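Long-range contacts in phosphodiesterase (Trypanosoma brucei brucei, PDB 5H2Q), which belongs to the phosphodiesterase family of the HD-domain clan and has an all-helical fold that carries a zinc ion, a magnesium ion and a bound ligand: residues M133-S138 against Y265-M270; L141-P146 against R274-L279; V159-H164 against L200-A205. All blocks are in the same frame, centred on the assembly; numbering follows the deposited sequence.

Overall arrangement
Six segments of one all-helical domain meet in three pairs. Contacts 1 and 2 are neighbours, their centres about 9 Å apart. Both join helix 137-142, or the loops at its ends, to helix 250-274 or the loop that follows it. Their segments alternate along the chain, so the two contacts cross in sequence. Contact 3, with helix 159-172 and the loop after helix 185-200, is nested within the loops of chain that both close; its centre lies about 15 Å from that of contact 1 and 18 Å from that of contact 2. Asn137 bridges contacts 1 and 3 through Leu160 and Glu161, linking a loop near the bound LLI to a helix whose Glu161 lies near the magnesium ion.

Contact 1. Residues M133-S138 against Y265-M270; sequences MGLNNS and YRQGDM
Gln267 reaches out from helix 250-274 and plugs into the loop 133-136 at the point where that loop turns into helix 137-142, so that Gln267, Leu135 and Asn136 carry the contact. Asn136 is the N-cap of helix 137-142: its OD1 accepts from the backbone N of Phe139, while the same oxygen also takes a hydrogen bond from Gln267 NE2 at 2.9 Å. This second donor comes in steeply over the Asn136 amide, 62° out of its carbonyl plane, and the two amide planes stand nearly perpendicular.

Gln267 has CG anti to its backbone N (chi1 171°) and an extended chain beyond, which carries its amide all the way to the loop. There OE1 accepts from the backbone N of Asn136 at 2.8 Å with a nearly straight N-H (162°), the glutamine thus fastening both the main chain and the side chain of the capping residue. NE2 has Glu271 OE2 as a further partner one helical turn along, so both ends of this buried amide are satisfied.

Nearer helix 250-274, Leu135 lies at a slant across the aliphatic part of Gln267, its CD2 3.8 Å from Gln267 CG. The same methyl meets Met270 SD at 4.0 Å, the two side chains crossing at about a right angle, and Phe139 of helix 137-142 touches both Gln267 and Met270. The side chain of Asn136 is about 6 Å from the bound LLI, so this contact lies near the ligand. A water completes the grip on Gln267: it donates to OE1 of that residue at 2.7 Å and to Gly134 O at 2.9 Å.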
loop_
_atom_site.group_PDB
_atom_site.type_symbol
_atom_site.label_atom_id
_atom_site.label_comp_id
_atom_site.label_asym_id
_atom_site.label_seq_id
_atom_site.Cartn_x
_atom_site.Cartn_y
_atom_site.Cartn_z
ATOM N N MET A 133 3.741 13.447 -1.677
ATOM C CA MET A 133 3.586 14.640 -2.518
ATOM C C MET A 133 3.822 14.296 -3.990
ATOM O O MET A 133 3.916 15.202 -4.831
ATOM C CB MET A 133 4.594 15.724 -2.078
ATOM C CG MET A 133 4.318 16.344 -0.714
ATOM S SD MET A 133 5.831 16.982 0.093
ATOM C CE MET A 133 6.496 18.076 -1.192
ATOM N N GLY A 134 3.898 12.997 -4.290
ATOM C CA GLY A 134 4.139 12.514 -5.640
ATOM C C GLY A 134 5.593 12.674 -6.040
ATOM O O GLY A 134 5.914 12.749 -7.228
ATOM N N LEU A 135 6.481 12.718 -5.047
ATOM C CA LEU A 135 7.912 12.851 -5.279
ATOM C C LEU A 135 8.619 11.744 -4.554
ATOM O O LEU A 135 8.264 11.445 -3.407
ATOM C CB LEU A 135 8.410 14.210 -4.782
ATOM C CG LEU A 135 7.770 15.453 -5.409
ATOM C CD1 LEU A 135 7.994 16.653 -4.534
ATOM C CD2 LEU A 135 8.272 15.683 -6.848
ATOM N N ASN A 136 9.572 11.092 -5.217
ATOM C CA ASN A 136 10.265 9.962 -4.578
ATOM C C ASN A 136 11.350 10.401 -3.557
ATOM O O ASN A 136 11.621 11.604 -3.423
ATOM C CB ASN A 136 10.820 8.991 -5.626
ATOM C CG ASN A 136 11.945 9.519 -6.473
ATOM O OD1 ASN A 136 12.554 10.547 -6.171
ATOM N ND2 ASN A 136 12.246 8.816 -7.575
ATOM N N ASN A 137 11.950 9.431 -2.814
ATOM C CA ASN A 137 12.991 9.729 -1.818
ATOM C C ASN A 137 14.157 10.494 -2.445
ATOM O O ASN A 137 14.628 11.480 -1.872
ATOM C CB ASN A 137 13.518 8.456 -1.161
ATOM C CG ASN A 137 12.577 7.891 -0.122
ATOM O OD1 ASN A 137 11.594 8.536 0.265
ATOM N ND2 ASN A 137 12.781 6.628 0.247
ATOM N N SER A 138 14.620 10.034 -3.620
ATOM C CA SER A 138 15.740 10.662 -4.340
ATOM C C SER A 138 15.530 12.166 -4.531
ATOM O O SER A 138 16.465 12.938 -4.282
ATOM C CB SER A 138 15.939 9.992 -5.696
ATOM O OG SER A 138 17.170 10.439 -6.239
ATOM N N TYR A 265 6.129 11.805 -14.333
ATOM C CA TYR A 265 6.388 12.900 -15.274
ATOM C C TYR A 265 6.332 14.264 -14.601
ATOM O O TYR A 265 7.132 15.148 -14.944
ATOM C CB TYR A 265 5.399 12.838 -16.458
ATOM C CG TYR A 265 5.697 11.759 -17.476
ATOM C CD1 TYR A 265 6.860 10.995 -17.396
ATOM C CD2 TYR A 265 4.830 11.518 -18.537
ATOM C CE1 TYR A 265 7.166 10.042 -18.361
ATOM C CE2 TYR A 265 5.125 10.565 -19.506
ATOM C CZ TYR A 265 6.286 9.819 -19.409
ATOM O OH TYR A 265 6.560 8.852 -20.341
ATOM N N ARG A 266 5.423 14.446 -13.620
ATOM C CA ARG A 266 5.348 15.706 -12.878
ATOM C C ARG A 266 6.597 15.900 -12.027
ATOM O O ARG A 266 7.039 17.031 -11.835
ATOM C CB ARG A 266 4.099 15.776 -12.002
ATOM C CG ARG A 266 2.828 15.806 -12.817
ATOM C CD ARG A 266 1.623 16.168 -11.995
ATOM N NE ARG A 266 0.406 15.997 -12.792
ATOM C CZ ARG A 266 -0.825 16.218 -12.346
ATOM N NH1 ARG A 266 -1.024 16.629 -11.098
ATOM N NH2 ARG A 266 -1.866 16.031 -13.141
ATOM N N GLN A 267 7.153 14.796 -11.492
ATOM C CA GLN A 267 8.389 14.901 -10.716
ATOM C C GLN A 267 9.511 15.347 -11.669
ATOM O O GLN A 267 10.265 16.267 -11.342
ATOM C CB GLN A 267 8.765 13.575 -10.047
ATOM C CG GLN A 267 10.171 13.641 -9.423
ATOM C CD GLN A 267 10.551 12.461 -8.572
ATOM O OE1 GLN A 267 9.712 11.832 -7.933
ATOM N NE2 GLN A 267 11.840 12.163 -8.513
ATOM N N GLY A 268 9.596 14.686 -12.823
ATOM C CA GLY A 268 10.598 14.978 -13.849
ATOM C C GLY A 268 10.529 16.416 -14.312
ATOM O O GLY A 268 11.580 17.040 -14.509
ATOM N N ASP A 269 9.300 16.979 -14.446
ATOM C CA ASP A 269 9.150 18.398 -14.827
ATOM C C ASP A 269 9.675 19.303 -13.698
ATOM O O ASP A 269 10.366 20.296 -13.960
ATOM C CB ASP A 269 7.686 18.743 -15.159
ATOM C CG ASP A 269 7.098 18.079 -16.397
ATOM O OD1 ASP A 269 7.862 17.456 -17.162
ATOM O OD2 ASP A 269 5.862 18.118 -16.557
ATOM N N MET A 270 9.379 18.947 -12.427
ATOM C CA MET A 270 9.892 19.718 -11.286
ATOM C C MET A 270 11.417 19.669 -11.162
ATOM O O MET A 270 12.030 20.670 -10.803
ATOM C CB MET A 270 9.258 19.250 -9.983
ATOM C CG MET A 270 7.845 19.777 -9.789
ATOM S SD MET A 270 7.156 19.238 -8.200
ATOM C CE MET A 270 8.332 19.901 -7.080
HETATM O O HOH W 1 7.360 10.664 -8.686
#

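Contact 2. Residues L141-P146 against R274-L279; sequences LKTESP and RGVEVL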
loop_
_atom_site.group_PDB
_atom_site.type_symbol
_atom_site.label_atom_id
_atom_site.label_comp_id
_atom_site.label_asym_id
_atom_site.label_seq_id
_atom_site.Cartn_x
_atom_site.Cartn_y
_atom_site.Cartn_z
ATOM N N LEU A 141 16.514 14.291 -1.573
ATOM C CA LEU A 141 17.966 14.347 -1.375
ATOM C C LEU A 141 18.698 15.174 -2.417
ATOM O O LEU A 141 19.628 15.899 -2.064
ATOM C CB LEU A 141 18.558 12.939 -1.276
ATOM C CG LEU A 141 17.936 12.071 -0.174
ATOM C CD1 LEU A 141 18.322 10.621 -0.363
ATOM C CD2 LEU A 141 18.298 12.585 1.246
ATOM N N LYS A 142 18.292 15.072 -3.693
ATOM C CA LYS A 142 18.919 15.807 -4.801
ATOM C C LYS A 142 18.688 17.310 -4.679
ATOM O O LYS A 142 19.551 18.086 -5.095
ATOM C CB LYS A 142 18.363 15.328 -6.154
ATOM C CG LYS A 142 18.791 13.929 -6.546
ATOM C CD LYS A 142 18.337 13.565 -7.953
ATOM C CE LYS A 142 16.833 13.495 -8.117
ATOM N NZ LYS A 142 16.467 12.960 -9.452
ATOM N N THR A 143 17.512 17.720 -4.151
ATOM C CA THR A 143 17.103 19.129 -4.002
ATOM C C THR A 143 17.446 19.704 -2.626
ATOM O O THR A 143 17.252 20.902 -2.393
ATOM C CB THR A 143 15.595 19.304 -4.262
ATOM O OG1 THR A 143 14.859 18.566 -3.284
ATOM C CG2 THR A 143 15.177 18.916 -5.649
ATOM N N GLU A 144 17.908 18.849 -1.707
ATOM C CA GLU A 144 18.211 19.240 -0.325
ATOM C C GLU A 144 16.968 19.853 0.340
ATOM O O GLU A 144 17.038 20.847 1.077
ATOM C CB GLU A 144 19.478 20.136 -0.228
ATOM C CG GLU A 144 20.708 19.508 -0.862
ATOM C CD GLU A 144 22.007 20.261 -0.638
ATOM O OE1 GLU A 144 22.053 21.477 -0.927
ATOM O OE2 GLU A 144 22.984 19.628 -0.178
ATOM N N SER A 145 15.808 19.240 0.061
ATOM C CA SER A 145 14.548 19.646 0.663
ATOM C C SER A 145 14.542 19.337 2.188
ATOM O O SER A 145 15.210 18.401 2.610
ATOM C CB SER A 145 13.375 18.984 -0.053
ATOM O OG SER A 145 13.160 19.530 -1.350
ATOM N N PRO A 146 13.820 20.129 3.018
ATOM C CA PRO A 146 13.784 19.878 4.470
ATOM C C PRO A 146 13.629 18.418 4.910
ATOM O O PRO A 146 14.340 18.013 5.830
ATOM C CB PRO A 146 12.611 20.739 4.927
ATOM C CG PRO A 146 12.693 21.936 4.010
ATOM C CD PRO A 146 13.013 21.322 2.669
ATOM N N ARG A 274 14.191 22.748 -11.472
ATOM C CA ARG A 274 15.134 22.952 -10.373
ATOM C C ARG A 274 16.602 22.720 -10.756
ATOM O O ARG A 274 17.496 22.934 -9.931
ATOM C CB ARG A 274 14.739 22.101 -9.162
ATOM C CG ARG A 274 13.472 22.579 -8.469
ATOM C CD ARG A 274 12.981 21.551 -7.481
ATOM N NE ARG A 274 11.657 21.887 -6.958
ATOM C CZ ARG A 274 11.419 22.274 -5.709
ATOM N NH1 ARG A 274 12.415 22.376 -4.835
ATOM N NH2 ARG A 274 10.181 22.553 -5.320
ATOM N N GLY A 275 16.830 22.309 -11.995
ATOM C CA GLY A 275 18.157 22.032 -12.516
ATOM C C GLY A 275 18.810 20.787 -11.950
ATOM O O GLY A 275 20.041 20.732 -11.893
ATOM N N VAL A 276 18.006 19.778 -11.505
ATOM C CA VAL A 276 18.572 18.534 -10.961
ATOM C C VAL A 276 18.425 17.394 -11.975
ATOM O O VAL A 276 17.645 17.507 -12.920
ATOM C CB VAL A 276 18.094 18.124 -9.526
ATOM C CG1 VAL A 276 18.356 19.224 -8.502
ATOM C CG2 VAL A 276 16.626 17.720 -9.516
ATOM N N GLU A 277 19.207 16.316 -11.788
ATOM C CA GLU A 277 19.211 15.128 -12.648
ATOM C C GLU A 277 17.790 14.529 -12.756
ATOM O O GLU A 277 17.097 14.437 -11.737
ATOM C CB GLU A 277 20.183 14.082 -12.060
ATOM C CG GLU A 277 20.366 12.832 -12.900
ATOM C CD GLU A 277 21.457 11.920 -12.383
ATOM O OE1 GLU A 277 22.607 12.040 -12.864
ATOM O OE2 GLU A 277 21.174 11.110 -11.470
ATOM N N VAL A 278 17.367 14.158 -13.991
ATOM C CA VAL A 278 16.067 13.528 -14.288
ATOM C C VAL A 278 16.330 12.135 -14.888
ATOM O O VAL A 278 16.972 12.039 -15.938
ATOM C CB VAL A 278 15.173 14.358 -15.256
ATOM C CG1 VAL A 278 13.781 13.735 -15.404
ATOM C CG2 VAL A 278 15.070 15.819 -14.843
ATOM N N LEU A 279 15.825 11.064 -14.239
ATOM C CA LEU A 279 15.983 9.717 -14.784
ATOM C C LEU A 279 14.974 9.559 -15.936
ATOM O O LEU A 279 13.910 10.193 -15.899
ATOM C CB LEU A 279 15.822 8.622 -13.705
ATOM C CG LEU A 279 16.771 8.691 -12.503
ATOM C CD1 LEU A 279 16.412 7.641 -11.461
ATOM C CD2 LEU A 279 18.225 8.531 -12.917
#
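This is a surface contact of mixed character, in which Lys142 of helix 137-142 and the following Thr143 meet Arg274, Val276 and Glu277 where helix 250-274 gives way to a loop. Its polar part is the ammonium of Lys142. NZ donates to the backbone O of Glu277 at 2.8 Å, tilted 33° from the carbonyl plane, and also forms a salt bridge with Glu271 OE2 in the last turns of the long helix. The carboxylate of Glu277 itself stays farther off, with OE2 5.4 Å from Lys142 NZ, so it is the main chain of Glu277 that is held. A bend in the lysine chain (chi3 -65°) turns the amine toward these partners.

Val276 packs a methyl against a carbonyl oxygen, its CG1 3.8 Å from Lys142 O. The apolar part is small and centres on the methyl CG2 of Thr143, which lies 4.3 Å from Val276 CG1 and rests on the aliphatic stem of Arg274, 3.9 Å from its CD. The extended run of Arg274 from CG to NE brings the guanidinium alongside Thr143, whose CB approaches it obliquely. Phe139 touches the same arginine from the preceding turn of the short helix.

Thr143 turns its hydroxyl to its own side of the contact: OG1 is bonded to Phe139 O and accepts from Ser145 OG at 2.7 Å. On the facing side the chain leaves helix 250-274 at Gly275, whose positive phi and two bonds back into the last turn make a Schellman motif, the classic C-terminal end of an alpha helix.

Contact 3. Residues V159-H164 against L200-A205; sequences VLEVHH and LATDMA. With LLI ((4~{a}~{S},8~{a}~{R})-2-cycloheptyl-4-[4-methoxy-3-[2-(2-oxidanylideneimidazolidin-1-yl)ethoxy]phenyl]-4~{a},5,8,8~{a}-tetrahydrophthalazin-1-one), chain E.
Glu161 and Asp203 lay their carboxylates one over the other, the planes only 2° apart, although the two side chains cross at about a right angle. A bend at chi2 (74°) swings the glutamate out from helix 159-172 over the loop after helix 185-200, so that CD of Glu161 stands 3.7 Å from CB of Asp203. CG of Glu161 meanwhile touches Thr202 OG1, a hydroxyl bonded to Val199 O. Beside the acids, the packing turns apolar: Val162 CG2 meets Leu200 CD2 obliquely at 3.9 Å.

The loop opens with a type I turn from Leu200 to Asp203. An Asx turn follows, in which the Ala205 N-H reaches Asp203 OD1 at 3.0 Å from well above the carboxylate plane. Just beyond, Met204 belongs to the ligand pocket, and its CG lies 3.4 Å from O20 of LLI. A water lies 2.7 Å from Glu161 OE2 and 2.9 Å from Thr202 O and, as other acceptors also surround it, cannot serve all of them at once.

Two acid groups thus lie close together in a buried place, with Glu161 OE1 4.0 Å from Asp203 OD2. Donors meet both oxygens, Asn137 ND2 at Glu161 OE1 and Ser158 OG at Asp203 OD2. Together with the magnesium ion about 4 Å from the glutamate side chain, they probably offset any repulsion between the two.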
loop_
_atom_site.group_PDB
_atom_site.type_symbol
_atom_site.label_atom_id
_atom_site.label_comp_id
_atom_site.label_asym_id
_atom_site.label_seq_id
_atom_site.Cartn_x
_atom_site.Cartn_y
_atom_site.Cartn_z
ATOM N N VAL A 159 13.587 8.490 3.391
ATOM C CA VAL A 159 13.041 9.829 3.578
ATOM C C VAL A 159 11.534 9.857 3.838
ATOM O O VAL A 159 11.084 10.340 4.880
ATOM C CB VAL A 159 13.409 10.768 2.400
ATOM C CG1 VAL A 159 12.880 12.178 2.659
ATOM C CG2 VAL A 159 14.914 10.772 2.131
ATOM N N LEU A 160 10.765 9.335 2.887
ATOM C CA LEU A 160 9.317 9.374 3.002
ATOM C C LEU A 160 8.760 8.335 3.965
ATOM O O LEU A 160 7.765 8.604 4.639
ATOM C CB LEU A 160 8.690 9.219 1.621
ATOM C CG LEU A 160 8.880 10.391 0.661
ATOM C CD1 LEU A 160 8.513 9.984 -0.754
ATOM C CD2 LEU A 160 8.076 11.629 1.115
ATOM N N GLU A 161 9.345 7.147 4.004
ATOM C CA GLU A 161 8.797 6.078 4.868
ATOM C C GLU A 161 8.853 6.415 6.353
ATOM O O GLU A 161 7.902 6.141 7.075
ATOM C CB GLU A 161 9.445 4.728 4.579
ATOM C CG GLU A 161 9.138 4.184 3.175
ATOM C CD GLU A 161 9.874 4.876 2.043
ATOM O OE1 GLU A 161 10.918 5.513 2.311
ATOM O OE2 GLU A 161 9.421 4.756 0.884
ATOM N N VAL A 162 9.924 7.100 6.796
ATOM C CA VAL A 162 9.995 7.530 8.183
ATOM C C VAL A 162 8.933 8.597 8.420
ATOM O O VAL A 162 8.252 8.566 9.454
ATOM C CB VAL A 162 11.417 8.020 8.548
ATOM C CG1 VAL A 162 11.447 8.621 9.961
ATOM C CG2 VAL A 162 12.410 6.871 8.433
ATOM N N HIS A 163 8.735 9.491 7.415
ATOM C CA HIS A 163 7.738 10.558 7.501
ATOM C C HIS A 163 6.348 9.896 7.666
ATOM O O HIS A 163 5.591 10.314 8.540
ATOM C CB HIS A 163 7.812 11.456 6.237
ATOM C CG HIS A 163 6.810 12.566 6.188
ATOM N ND1 HIS A 163 6.764 13.543 7.171
ATOM C CD2 HIS A 163 5.861 12.830 5.259
ATOM C CE1 HIS A 163 5.782 14.365 6.818
ATOM N NE2 HIS A 163 5.205 13.967 5.674
ATOM N N HIS A 164 6.029 8.863 6.818
ATOM C CA HIS A 164 4.750 8.146 6.901
ATOM C C HIS A 164 4.554 7.561 8.291
ATOM O O HIS A 164 3.475 7.732 8.847
ATOM C CB HIS A 164 4.586 7.064 5.812
ATOM C CG HIS A 164 4.914 7.499 4.408
ATOM N ND1 HIS A 164 4.468 8.719 3.892
ATOM C CD2 HIS A 164 5.521 6.813 3.415
ATOM C CE1 HIS A 164 4.896 8.767 2.641
ATOM N NE2 HIS A 164 5.535 7.644 2.301
ATOM N N LEU A 200 8.338 0.823 6.967
ATOM C CA LEU A 200 9.754 0.988 6.599
ATOM C C LEU A 200 10.181 0.005 5.494
ATOM O O LEU A 200 11.029 0.343 4.666
ATOM C CB LEU A 200 10.647 0.873 7.830
ATOM C CG LEU A 200 10.448 1.940 8.939
ATOM C CD1 LEU A 200 11.340 1.637 10.125
ATOM C CD2 LEU A 200 10.767 3.356 8.434
ATOM N N ALA A 201 9.555 -1.179 5.444
ATOM C CA ALA A 201 9.796 -2.192 4.414
ATOM C C ALA A 201 9.326 -1.815 2.998
ATOM O O ALA A 201 9.634 -2.539 2.034
ATOM C CB ALA A 201 9.168 -3.504 4.823
ATOM N N THR A 202 8.520 -0.724 2.870
ATOM C CA THR A 202 8.014 -0.282 1.578
ATOM C C THR A 202 9.015 0.556 0.768
ATOM O O THR A 202 8.698 0.908 -0.363
ATOM C CB THR A 202 6.671 0.431 1.690
ATOM O OG1 THR A 202 6.879 1.636 2.409
ATOM C CG2 THR A 202 5.600 -0.452 2.344
ATOM N N ASP A 203 10.183 0.899 1.352
ATOM C CA ASP A 203 11.201 1.673 0.633
ATOM C C ASP A 203 11.774 0.725 -0.462
ATOM O O ASP A 203 12.465 -0.247 -0.126
ATOM C CB ASP A 203 12.309 2.181 1.588
ATOM C CG ASP A 203 13.392 2.941 0.856
ATOM O OD1 ASP A 203 13.292 3.061 -0.378
ATOM O OD2 ASP A 203 14.296 3.481 1.533
ATOM N N MET A 204 11.493 1.016 -1.745
ATOM C CA MET A 204 11.940 0.145 -2.858
ATOM C C MET A 204 13.473 0.063 -3.025
ATOM O O MET A 204 13.956 -0.883 -3.661
ATOM C CB MET A 204 11.276 0.492 -4.179
ATOM C CG MET A 204 9.824 0.108 -4.263
ATOM S SD MET A 204 9.550 -1.677 -4.068
ATOM C CE MET A 204 10.153 -2.317 -5.610
ATOM N N ALA A 205 14.228 1.004 -2.415
ATOM C CA ALA A 205 15.689 0.943 -2.417
ATOM C C ALA A 205 16.101 -0.314 -1.621
ATOM O O ALA A 205 17.178 -0.859 -1.857
ATOM C CB ALA A 205 16.282 2.192 -1.787
HETATM C C2 LLI E . 5.247 1.232 -11.600
HETATM C C3 LLI E . 3.874 1.046 -11.333
HETATM O O1 LLI E . 5.610 1.231 -12.925
HETATM C C12 LLI E . 6.119 2.085 -6.712
HETATM C C14 LLI E . 7.011 3.187 -6.083
HETATM C C15 LLI E . 8.502 2.951 -6.299
HETATM C C16 LLI E . 6.323 0.741 -5.994
HETATM C C17 LLI E . 6.368 0.882 -4.492
HETATM C C18 LLI E . 6.680 3.355 -4.591
HETATM C C19 LLI E . 6.642 2.030 -3.871
HETATM C C21 LLI E . 10.150 2.062 -7.964
HETATM C C22 LLI E . 10.484 2.903 -9.257
HETATM C C23 LLI E . 10.330 0.524 -8.158
HETATM C C24 LLI E . 11.892 2.786 -9.844
HETATM C C25 LLI E . 11.686 -0.018 -8.606
HETATM C C26 LLI E . 11.996 0.148 -10.099
HETATM C C27 LLI E . 12.162 1.552 -10.703
HETATM C C28 LLI E . 7.001 1.397 -13.240
HETATM C C29 LLI E . 7.104 1.463 -14.737
HETATM C C4 LLI E . 6.118 1.518 -10.558
HETATM C C5 LLI E . 3.402 1.172 -10.030
HETATM C C6 LLI E . 5.643 1.639 -9.252
HETATM C C7 LLI E . 4.284 1.470 -9.004
HETATM O O8 LLI E . 3.098 0.731 -12.416
HETATM C C9 LLI E . 1.676 0.761 -12.252
HETATM C C10 LLI E . 6.585 1.953 -8.152
HETATM N N11 LLI E . 7.846 2.113 -8.515
HETATM N N13 LLI E . 8.775 2.400 -7.549
HETATM O O20 LLI E . 9.349 3.207 -5.458
HETATM N N30 LLI E . 6.750 2.784 -15.282
HETATM C C31 LLI E . 7.207 4.036 -14.675
HETATM C C32 LLI E . 5.691 3.005 -16.121
HETATM C C33 LLI E . 6.552 5.093 -15.556
HETATM N N34 LLI E . 5.554 4.329 -16.288
HETATM O O35 LLI E . 5.026 2.131 -16.660
HETATM O O HOH W 2 7.475 3.526 -0.441
#